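Local coordinates for secretory-abundant heat soluble protein 1 (Ramazzottius varieornatus, PDB 5XN9) that is secreted and acts as a molecular shield under water-deficient conditions, forming a protective amorphous solid upon desiccation, at residues 10-16 against 38-44; 93-97 against 109-114; 20-24 against 123-129. One frame throughout, in Å; residues are numbered along the deposited sequence.

Contact 1. Residues 10-16 against 38-44; sequences GKWESTD and NHKTFHK. With MG (magnesium ion), chain C; EDO (1,2-ethanediol), chain G.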
loop_
_atom_site.group_PDB
_atom_site.type_symbol
_atom_site.label_atom_id
_atom_site.label_comp_id
_atom_site.label_asym_id
_atom_site.label_seq_id
_atom_site.Cartn_x
_atom_site.Cartn_y
_atom_site.Cartn_z
ATOM N N GLY A 10 4.123 -1.432 -11.923
ATOM C CA GLY A 10 3.318 -0.679 -12.855
ATOM C C GLY A 10 2.645 0.491 -12.172
ATOM O O GLY A 10 2.981 0.863 -11.047
ATOM N N LYS A 11 1.687 1.078 -12.883
ATOM C CA LYS A 11 0.921 2.224 -12.417
ATOM C C LYS A 11 -0.512 1.765 -12.201
ATOM O O LYS A 11 -1.172 1.325 -13.148
ATOM C CB LYS A 11 0.957 3.344 -13.452
ATOM C CG LYS A 11 2.342 3.858 -13.742
ATOM C CD LYS A 11 2.260 5.093 -14.630
ATOM C CE LYS A 11 3.631 5.519 -15.078
ATOM N NZ LYS A 11 4.256 4.422 -15.856
ATOM N N TRP A 12 -0.982 1.865 -10.963
ATOM C CA TRP A 12 -2.269 1.321 -10.553
ATOM C C TRP A 12 -3.150 2.438 -10.020
ATOM O O TRP A 12 -2.671 3.323 -9.310
ATOM C CB TRP A 12 -2.072 0.284 -9.448
ATOM C CG TRP A 12 -1.142 -0.813 -9.839
ATOM C CD1 TRP A 12 0.185 -0.927 -9.518
ATOM C CD2 TRP A 12 -1.465 -1.955 -10.634
ATOM N NE1 TRP A 12 0.703 -2.081 -10.064
ATOM C CE2 TRP A 12 -0.286 -2.726 -10.760
ATOM C CE3 TRP A 12 -2.635 -2.402 -11.259
ATOM C CZ2 TRP A 12 -0.250 -3.921 -11.468
ATOM C CZ3 TRP A 12 -2.597 -3.588 -11.966
ATOM C CH2 TRP A 12 -1.410 -4.335 -12.067
ATOM N N GLU A 13 -4.446 2.373 -10.327
ATOM C CA GLU A 13 -5.396 3.403 -9.932
ATOM C C GLU A 13 -6.595 2.738 -9.271
ATOM O O GLU A 13 -7.068 1.704 -9.744
ATOM C CB GLU A 13 -5.848 4.180 -11.173
ATOM C CG GLU A 13 -6.986 5.140 -10.951
ATOM C CD GLU A 13 -7.406 5.824 -12.236
ATOM O OE1 GLU A 13 -8.444 6.516 -12.229
ATOM O OE2 GLU A 13 -6.697 5.669 -13.252
ATOM N N SER A 14 -7.085 3.331 -8.181
ATOM C CA SER A 14 -8.196 2.732 -7.446
ATOM C C SER A 14 -9.482 2.753 -8.262
ATOM O O SER A 14 -9.675 3.592 -9.146
ATOM C CB SER A 14 -8.411 3.447 -6.113
ATOM O OG SER A 14 -8.713 4.816 -6.300
ATOM N N THR A 15 -10.361 1.801 -7.968
ATOM C CA THR A 15 -11.647 1.681 -8.630
ATOM C C THR A 15 -12.758 1.952 -7.621
ATOM O O THR A 15 -12.511 2.397 -6.494
ATOM C CB THR A 15 -11.794 0.280 -9.232
ATOM O OG1 THR A 15 -11.924 -0.673 -8.169
ATOM C CG2 THR A 15 -10.581 -0.075 -10.088
ATOM N N ASP A 16 -13.996 1.667 -8.027
ATOM C CA ASP A 16 -15.132 1.770 -7.122
ATOM C C ASP A 16 -15.245 0.583 -6.178
ATOM O O ASP A 16 -16.037 0.642 -5.230
ATOM C CB ASP A 16 -16.435 1.900 -7.916
ATOM C CG ASP A 16 -16.560 3.236 -8.614
ATOM O OD1 ASP A 16 -15.749 4.137 -8.317
ATOM O OD2 ASP A 16 -17.478 3.389 -9.450
ATOM N N ASN A 38 -13.671 6.406 -0.240
ATOM C CA ASN A 38 -12.988 5.782 -1.359
ATOM C C ASN A 38 -12.455 6.888 -2.272
ATOM O O ASN A 38 -12.957 7.128 -3.365
ATOM C CB ASN A 38 -13.920 4.826 -2.106
ATOM C CG ASN A 38 -13.227 4.084 -3.228
ATOM O OD1 ASN A 38 -12.004 4.098 -3.333
ATOM N ND2 ASN A 38 -14.010 3.426 -4.074
ATOM N N HIS A 39 -11.415 7.576 -1.815
ATOM C CA HIS A 39 -10.824 8.637 -2.615
ATOM C C HIS A 39 -9.827 8.056 -3.602
ATOM O O HIS A 39 -9.122 7.087 -3.300
ATOM C CB HIS A 39 -10.146 9.671 -1.722
ATOM C CG HIS A 39 -11.114 10.508 -0.947
ATOM N ND1 HIS A 39 -11.664 11.669 -1.449
ATOM C CD2 HIS A 39 -11.652 10.337 0.285
ATOM C CE1 HIS A 39 -12.489 12.183 -0.554
ATOM N NE2 HIS A 39 -12.502 11.392 0.506
ATOM N N LYS A 40 -9.777 8.655 -4.790
ATOM C CA LYS A 40 -8.906 8.181 -5.858
ATOM C C LYS A 40 -7.462 8.089 -5.381
ATOM O O LYS A 40 -6.884 9.070 -4.899
ATOM C CB LYS A 40 -9.018 9.134 -7.050
ATOM C CG LYS A 40 -8.158 8.765 -8.244
ATOM C CD LYS A 40 -8.508 7.402 -8.799
ATOM C CE LYS A 40 -9.921 7.354 -9.349
ATOM N NZ LYS A 40 -10.136 6.126 -10.166
ATOM N N THR A 41 -6.892 6.899 -5.517
ATOM C CA THR A 41 -5.579 6.578 -4.984
ATOM C C THR A 41 -4.768 5.917 -6.084
ATOM O O THR A 41 -5.292 5.095 -6.843
ATOM C CB THR A 41 -5.713 5.612 -3.788
ATOM O OG1 THR A 41 -6.499 6.240 -2.764
ATOM C CG2 THR A 41 -4.344 5.200 -3.220
ATOM N N PHE A 42 -3.494 6.278 -6.166
ATOM C CA PHE A 42 -2.582 5.712 -7.145
ATOM C C PHE A 42 -1.417 5.043 -6.430
ATOM O O PHE A 42 -0.867 5.591 -5.468
ATOM C CB PHE A 42 -2.042 6.802 -8.076
ATOM C CG PHE A 42 -3.102 7.506 -8.855
ATOM C CD1 PHE A 42 -3.761 8.600 -8.318
ATOM C CD2 PHE A 42 -3.439 7.081 -10.130
ATOM C CE1 PHE A 42 -4.752 9.259 -9.042
ATOM C CE2 PHE A 42 -4.419 7.732 -10.859
ATOM C CZ PHE A 42 -5.080 8.822 -10.314
ATOM N N HIS A 43 -1.054 3.855 -6.899
ATOM C CA HIS A 43 0.167 3.166 -6.494
ATOM C C HIS A 43 1.009 2.985 -7.740
ATOM O O HIS A 43 0.544 2.398 -8.720
ATOM C CB HIS A 43 -0.124 1.781 -5.907
ATOM C CG HIS A 43 -0.785 1.822 -4.569
ATOM N ND1 HIS A 43 -0.076 1.989 -3.400
ATOM C CD2 HIS A 43 -2.088 1.738 -4.211
ATOM C CE1 HIS A 43 -0.913 2.003 -2.378
ATOM N NE2 HIS A 43 -2.139 1.849 -2.844
ATOM N N LYS A 44 2.237 3.492 -7.707
ATOM C CA LYS A 44 3.191 3.304 -8.788
ATOM C C LYS A 44 4.405 2.594 -8.211
ATOM O O LYS A 44 5.009 3.072 -7.249
ATOM C CB LYS A 44 3.562 4.652 -9.414
ATOM C CG LYS A 44 2.359 5.382 -9.985
ATOM C CD LYS A 44 2.736 6.713 -10.611
ATOM C CE LYS A 44 1.478 7.466 -11.046
ATOM N NZ LYS A 44 1.738 8.855 -11.518
HETATM MG MG MG C . -3.824 1.824 -1.946
HETATM C C1 EDO G . 6.936 6.089 -16.652
HETATM O O1 EDO G . 6.570 7.423 -16.279
HETATM C C2 EDO G . 6.285 5.736 -17.986
HETATM O O2 EDO G . 6.214 4.312 -18.120
#
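Lys40 lays its aliphatic chain across Glu13, with CD 3.5 Å from Glu13 CG. Its chain is bent at chi2 (60°) and chi3 (64°), which curls the ammonium group back onto the neighbouring strand. There NZ makes a salt bridge to Glu13 OE1 at 2.7 Å, on the anti side of the carboxylate. The same Lys40 NZ donates to Ser14 O at 2.8 Å. Cut back to an alanine, this position would probably leave the Glu13 carboxylate without its charged mate and Ser14 O without this donor. Glu13 also runs alongside Phe42, its CG 3.6 Å from Phe42 CE2. The segments join the first two strands of a fatty-acid-binding-protein-like beta barrel. They run antiparallel, and Trp12 with His43 forms a hydrogen-bonded pair facing the interior. Past this pairing Ser14 N still donates to Thr41 O, and side chains add further bonds. Ser14 OG accepts a hydrogen bond from Thr41 N at 2.9 Å. Asn38 ND2 reaches Thr15 O at 3.0 Å, in the carbonyl plane on a lone pair, while Asn38 OD1 is held by Arg132. Inside, His43 NE2 binds the magnesium ion at 1.9 Å with Tyr134, and His54 holds His43 ND1.

Contact 2. Residues 93-97 against 109-114; sequences GNLKA and HDEYKV. With ZN (zinc ion), chain D.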
loop_
_atom_site.group_PDB
_atom_site.type_symbol
_atom_site.label_atom_id
_atom_site.label_comp_id
_atom_site.label_asym_id
_atom_site.label_seq_id
_atom_site.Cartn_x
_atom_site.Cartn_y
_atom_site.Cartn_z
ATOM N N GLY A 93 4.553 -14.746 -6.592
ATOM C CA GLY A 93 4.256 -13.679 -7.521
ATOM C C GLY A 93 3.634 -12.438 -6.924
ATOM O O GLY A 93 3.436 -11.453 -7.646
ATOM N N ASN A 94 3.328 -12.438 -5.631
ATOM C CA ASN A 94 2.683 -11.310 -4.978
ATOM C C ASN A 94 3.669 -10.561 -4.094
ATOM O O ASN A 94 4.735 -11.066 -3.743
ATOM C CB ASN A 94 1.492 -11.785 -4.144
ATOM C CG ASN A 94 0.462 -12.509 -4.982
ATOM O OD1 ASN A 94 0.270 -12.180 -6.152
ATOM N ND2 ASN A 94 -0.191 -13.510 -4.400
ATOM N N LEU A 95 3.295 -9.337 -3.741
ATOM C CA LEU A 95 4.123 -8.459 -2.924
ATOM C C LEU A 95 3.439 -8.268 -1.579
ATOM O O LEU A 95 2.230 -8.027 -1.527
ATOM C CB LEU A 95 4.296 -7.104 -3.612
ATOM C CG LEU A 95 5.149 -6.057 -2.896
ATOM C CD1 LEU A 95 6.616 -6.485 -2.821
ATOM C CD2 LEU A 95 5.014 -4.705 -3.583
ATOM N N LYS A 96 4.202 -8.390 -0.496
ATOM C CA LYS A 96 3.674 -8.185 0.845
ATOM C C LYS A 96 4.528 -7.158 1.571
ATOM O O LYS A 96 5.742 -7.106 1.374
ATOM C CB LYS A 96 3.665 -9.495 1.646
ATOM C CG LYS A 96 2.663 -10.499 1.110
ATOM C CD LYS A 96 2.501 -11.703 2.020
ATOM C CE LYS A 96 1.300 -12.551 1.600
ATOM N NZ LYS A 96 1.345 -13.898 2.205
ATOM N N ALA A 97 3.894 -6.329 2.393
ATOM C CA ALA A 97 4.613 -5.421 3.277
ATOM C C ALA A 97 4.205 -5.691 4.716
ATOM O O ALA A 97 3.005 -5.773 5.035
ATOM C CB ALA A 97 4.375 -3.951 2.929
ATOM N N HIS A 109 -0.513 -5.603 7.922
ATOM C CA HIS A 109 -0.156 -6.402 6.757
ATOM C C HIS A 109 -0.753 -5.758 5.517
ATOM O O HIS A 109 -1.949 -5.447 5.490
ATOM C CB HIS A 109 -0.705 -7.824 6.889
ATOM C CG HIS A 109 0.004 -8.653 7.907
ATOM N ND1 HIS A 109 -0.442 -9.900 8.293
ATOM C CD2 HIS A 109 1.133 -8.419 8.618
ATOM C CE1 HIS A 109 0.378 -10.393 9.206
ATOM N NE2 HIS A 109 1.345 -9.517 9.415
ATOM N N ASP A 110 0.078 -5.559 4.500
ATOM C CA ASP A 110 -0.375 -5.142 3.183
ATOM C C ASP A 110 -0.033 -6.258 2.210
ATOM O O ASP A 110 1.038 -6.860 2.300
ATOM C CB ASP A 110 0.386 -3.897 2.733
ATOM C CG ASP A 110 -0.210 -2.620 3.267
ATOM O OD1 ASP A 110 -1.288 -2.682 3.896
ATOM O OD2 ASP A 110 0.397 -1.554 3.038
ATOM N N GLU A 111 -0.956 -6.568 1.316
ATOM C CA GLU A 111 -0.681 -7.530 0.263
ATOM C C GLU A 111 -1.103 -6.929 -1.065
ATOM O O GLU A 111 -2.110 -6.221 -1.147
ATOM C CB GLU A 111 -1.385 -8.877 0.494
ATOM C CG GLU A 111 -1.120 -9.905 -0.605
ATOM C CD GLU A 111 -1.990 -11.141 -0.490
ATOM O OE1 GLU A 111 -1.440 -12.234 -0.261
ATOM O OE2 GLU A 111 -3.223 -11.018 -0.628
ATOM N N TYR A 112 -0.309 -7.192 -2.095
ATOM C CA TYR A 112 -0.603 -6.762 -3.459
ATOM C C TYR A 112 -0.654 -8.005 -4.334
ATOM O O TYR A 112 0.368 -8.672 -4.526
ATOM C CB TYR A 112 0.486 -5.816 -3.979
ATOM C CG TYR A 112 0.634 -4.557 -3.160
ATOM C CD1 TYR A 112 1.322 -4.570 -1.949
ATOM C CD2 TYR A 112 0.089 -3.351 -3.595
ATOM C CE1 TYR A 112 1.451 -3.418 -1.189
ATOM C CE2 TYR A 112 0.213 -2.192 -2.839
ATOM C CZ TYR A 112 0.895 -2.236 -1.635
ATOM O OH TYR A 112 1.016 -1.098 -0.863
ATOM N N LYS A 113 -1.833 -8.309 -4.874
ATOM C CA LYS A 113 -2.061 -9.540 -5.619
ATOM C C LYS A 113 -2.680 -9.183 -6.962
ATOM O O LYS A 113 -3.780 -8.618 -7.012
ATOM C CB LYS A 113 -2.991 -10.455 -4.818
ATOM C CG LYS A 113 -3.443 -11.720 -5.520
ATOM C CD LYS A 113 -4.412 -12.474 -4.613
ATOM C CE LYS A 113 -5.100 -13.645 -5.313
ATOM N NZ LYS A 113 -5.941 -14.437 -4.365
ATOM N N VAL A 114 -1.982 -9.514 -8.045
ATOM C CA VAL A 114 -2.385 -9.120 -9.388
ATOM C C VAL A 114 -3.076 -10.309 -10.038
ATOM O O VAL A 114 -2.450 -11.343 -10.289
ATOM C CB VAL A 114 -1.191 -8.622 -10.215
ATOM C CG1 VAL A 114 -1.604 -8.403 -11.664
ATOM C CG2 VAL A 114 -0.643 -7.339 -9.613
HETATM ZN ZN ZN D . 3.044 -9.937 10.481
HETATM O O HOH W 1 0.862 -9.823 -7.808
#
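Leu95 and Tyr112 lie side by side and point the same way, into the interior. Leu95 CB is 4.0 Å from Tyr112 CB. Further out, the CD2 methyl of the leucine meets CD1 of the tyrosine ring. Tyr112 CG is anti to the carbonyl carbon (chi1 -60°), beside its own backbone N, which leaves the ring edge near Leu95 O. That oxygen lies in the plane of the ring. It also accepts a hydrogen bond from Tyr112 N at 2.7 Å. The phenol oxygen of Tyr112 is hydrogen-bonded to Lys121 on the next strand. Ala97 and Asp110 pair on this same face and meet through their CB atoms. Strands 94-101 and 106-114 form a beta hairpin, one of the antiparallel up-and-down units of the fatty-acid-binding-protein-like barrel. Both pairs just described are hydrogen-bonded pairs. Lys96 with Glu111, between them, is a non-hydrogen-bonded pair on the outer face. These two side chains also run alongside each other. Glu111 has a second conformer, and in the one described Lys96 CE comes 3.3 Å from Glu111 OE1. The charged ends stay further apart there, with Lys96 NZ 4.1 Å from Glu111 OE1, beyond a salt bridge. Lys96 NZ instead makes its salt bridge with Asp91. Asn94 lies alongside Lys113, its OD1 3.8 Å from Lys113 CG. A water donates to Asn94 OD1 at 2.9 Å and accepts from Val114 N. It thus spans the strands where direct backbone pairing has ended. At the other end of the pairing, His109 NE2 binds the zinc ion at 2.0 Å, with Glu98 as the second protein ligand.

Contact 3. Residues 20-24 against 123-129; sequences NFDAF and YKVGDVT. With ACY (acetic acid), chain L.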
loop_
_atom_site.group_PDB
_atom_site.type_symbol
_atom_site.label_atom_id
_atom_site.label_comp_id
_atom_site.label_asym_id
_atom_site.label_seq_id
_atom_site.Cartn_x
_atom_site.Cartn_y
_atom_site.Cartn_z
ATOM N N ASN A 20 -14.974 -3.285 3.338
ATOM C CA ASN A 20 -14.678 -3.249 4.770
ATOM C C ASN A 20 -13.588 -2.245 5.125
ATOM O O ASN A 20 -12.930 -2.376 6.166
ATOM C CB ASN A 20 -14.331 -4.640 5.315
ATOM C CG ASN A 20 -14.630 -4.774 6.792
ATOM O OD1 ASN A 20 -15.621 -4.229 7.284
ATOM N ND2 ASN A 20 -13.776 -5.500 7.510
ATOM N N PHE A 21 -13.378 -1.238 4.277
ATOM C CA PHE A 21 -12.248 -0.341 4.487
ATOM C C PHE A 21 -12.449 0.557 5.700
ATOM O O PHE A 21 -11.475 0.903 6.375
ATOM C CB PHE A 21 -11.987 0.489 3.233
ATOM C CG PHE A 21 -10.616 1.087 3.182
ATOM C CD1 PHE A 21 -9.518 0.294 2.905
ATOM C CD2 PHE A 21 -10.424 2.441 3.403
ATOM C CE1 PHE A 21 -8.245 0.837 2.855
ATOM C CE2 PHE A 21 -9.159 2.993 3.356
ATOM C CZ PHE A 21 -8.065 2.188 3.080
ATOM N N ASP A 22 -13.694 0.944 5.995
ATOM C CA ASP A 22 -13.930 1.775 7.172
ATOM C C ASP A 22 -13.601 1.023 8.459
ATOM O O ASP A 22 -13.060 1.611 9.404
ATOM C CB ASP A 22 -15.367 2.300 7.173
ATOM C CG ASP A 22 -15.550 3.497 6.257
ATOM O OD1 ASP A 22 -14.637 3.793 5.454
ATOM O OD2 ASP A 22 -16.614 4.142 6.333
ATOM N N ALA A 23 -13.911 -0.275 8.511
ATOM C CA ALA A 23 -13.561 -1.074 9.682
ATOM C C ALA A 23 -12.052 -1.156 9.854
ATOM O O ALA A 23 -11.543 -1.141 10.981
ATOM C CB ALA A 23 -14.155 -2.476 9.559
ATOM N N PHE A 24 -11.319 -1.246 8.742
ATOM C CA PHE A 24 -9.863 -1.255 8.818
ATOM C C PHE A 24 -9.338 0.084 9.320
ATOM O O PHE A 24 -8.489 0.132 10.218
ATOM C CB PHE A 24 -9.276 -1.593 7.452
ATOM C CG PHE A 24 -7.787 -1.430 7.387
ATOM C CD1 PHE A 24 -6.947 -2.360 7.983
ATOM C CD2 PHE A 24 -7.227 -0.340 6.743
ATOM C CE1 PHE A 24 -5.570 -2.205 7.927
ATOM C CE2 PHE A 24 -5.856 -0.180 6.687
ATOM C CZ PHE A 24 -5.025 -1.114 7.280
ATOM N N TYR A 123 -5.606 -5.331 3.236
ATOM C CA TYR A 123 -5.096 -4.595 4.381
ATOM C C TYR A 123 -5.565 -5.352 5.608
ATOM O O TYR A 123 -6.758 -5.641 5.730
ATOM C CB TYR A 123 -5.718 -3.189 4.435
ATOM C CG TYR A 123 -5.699 -2.378 3.141
ATOM C CD1 TYR A 123 -6.532 -2.702 2.070
ATOM C CD2 TYR A 123 -4.887 -1.269 3.015
ATOM C CE1 TYR A 123 -6.528 -1.963 0.903
ATOM C CE2 TYR A 123 -4.881 -0.510 1.849
ATOM C CZ TYR A 123 -5.703 -0.863 0.795
ATOM O OH TYR A 123 -5.702 -0.117 -0.367
ATOM N N LYS A 124 -4.650 -5.683 6.509
ATOM C CA LYS A 124 -5.037 -6.410 7.712
ATOM C C LYS A 124 -4.375 -5.787 8.925
ATOM O O LYS A 124 -3.182 -5.471 8.900
ATOM C CB LYS A 124 -4.631 -7.879 7.663
ATOM C CG LYS A 124 -5.431 -8.766 6.737
ATOM C CD LYS A 124 -4.939 -10.202 6.879
ATOM C CE LYS A 124 -5.615 -11.153 5.908
ATOM N NZ LYS A 124 -4.768 -12.352 5.683
ATOM N N VAL A 125 -5.144 -5.644 10.002
ATOM C CA VAL A 125 -4.578 -5.280 11.293
ATOM C C VAL A 125 -5.292 -6.129 12.341
ATOM O O VAL A 125 -6.512 -6.030 12.500
ATOM C CB VAL A 125 -4.682 -3.770 11.587
ATOM C CG1 VAL A 125 -6.121 -3.256 11.441
ATOM C CG2 VAL A 125 -4.085 -3.433 12.941
ATOM N N GLY A 126 -4.548 -7.004 13.011
ATOM C CA GLY A 126 -5.198 -7.983 13.869
ATOM C C GLY A 126 -6.173 -8.819 13.066
ATOM O O GLY A 126 -5.832 -9.368 12.010
ATOM N N ASP A 127 -7.409 -8.931 13.559
ATOM C CA ASP A 127 -8.431 -9.760 12.926
ATOM C C ASP A 127 -9.310 -9.000 11.939
ATOM O O ASP A 127 -10.356 -9.521 11.535
ATOM C CB ASP A 127 -9.317 -10.439 13.980
ATOM C CG ASP A 127 -10.159 -9.448 14.780
ATOM O OD1 ASP A 127 -9.789 -8.260 14.859
ATOM O OD2 ASP A 127 -11.195 -9.868 15.352
ATOM N N VAL A 128 -8.918 -7.795 11.536
ATOM C CA VAL A 128 -9.739 -6.948 10.677
ATOM C C VAL A 128 -9.089 -6.899 9.302
ATOM O O VAL A 128 -7.921 -6.503 9.175
ATOM C CB VAL A 128 -9.894 -5.538 11.267
ATOM C CG1 VAL A 128 -10.655 -4.641 10.306
ATOM C CG2 VAL A 128 -10.597 -5.598 12.618
ATOM N N THR A 129 -9.836 -7.298 8.269
ATOM C CA THR A 129 -9.298 -7.328 6.917
ATOM C C THR A 129 -10.138 -6.436 6.015
ATOM O O THR A 129 -11.372 -6.490 6.052
ATOM C CB THR A 129 -9.367 -8.754 6.366
ATOM O OG1 THR A 129 -8.704 -9.648 7.269
ATOM C CG2 THR A 129 -8.731 -8.838 4.987
HETATM C C ACY L . -4.156 2.706 0.102
HETATM O O ACY L . -5.397 2.540 0.118
HETATM O OXT ACY L . -3.334 1.792 -0.130
HETATM C CH3 ACY L . -3.619 4.081 0.373
#
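This is a helix-on-hairpin contact, in which the start of helix 21-27 packs on strands 118-125 and 128-136 near one end of the barrel. It is built on an aromatic cluster of Phe21, Phe24 and Tyr123. Phe21 stands T-shaped on Tyr123: its CE1 edge points at the tyrosine face, with the planes at 80° and the centroids 5.0 Å apart. Tyr123 CB sits over the centre of the Phe24 ring, 3.5 Å from the centroid, as a CH-pi contact. With CG anti to the backbone N (chi1 172°), Phe24 extends far enough to reach Val125 too, its CD1 3.7 Å from Val125 CG1. The helical lid over a barrel end is a hallmark of fatty-acid-binding proteins, and here its first turn closes on the last hairpin. That hairpin has a type II' turn from Val125 to Val128, with Gly126 at positive phi. In the conformer described, Val128 CG1 packs against the helix, 3.7 Å from Ala23 O. Just before the helix, Asn20 ND2 donates to Thr129 O at 3.0 Å, nearly straight (171°), from above the carbonyl plane. Inside, Tyr123 OH donates at 2.7 Å to O of an acetic acid, probably from the crystallisation liquor, which Lys121 and Arg132 also hold.

In the fold
All three contacts belong to one antiparallel barrel. Contacts 1 and 2 have centres about 15 Å apart and meet across the interior, where Trp12 CZ2 is 3.9 Å from Val114 CG2. Beside the magnesium site, His43 CE1 is 4.0 Å from Tyr112 OH. Contacts 2 and 3 join along neighbouring strands: His109 N lies 2.8 Å from Lys124 O, a probable hydrogen bond. Contacts 1 and 3 cross along the chain: helix 21-27 follows strand 10-19 directly, yet the centres are about 19 Å apart. The magnesium bound by His43 lies 1.9 Å from acetic acid OXT, and Tyr123 hydrogen-bonds the same molecule. The nearest side-chain atom of Tyr123 is about 3 Å from the magnesium.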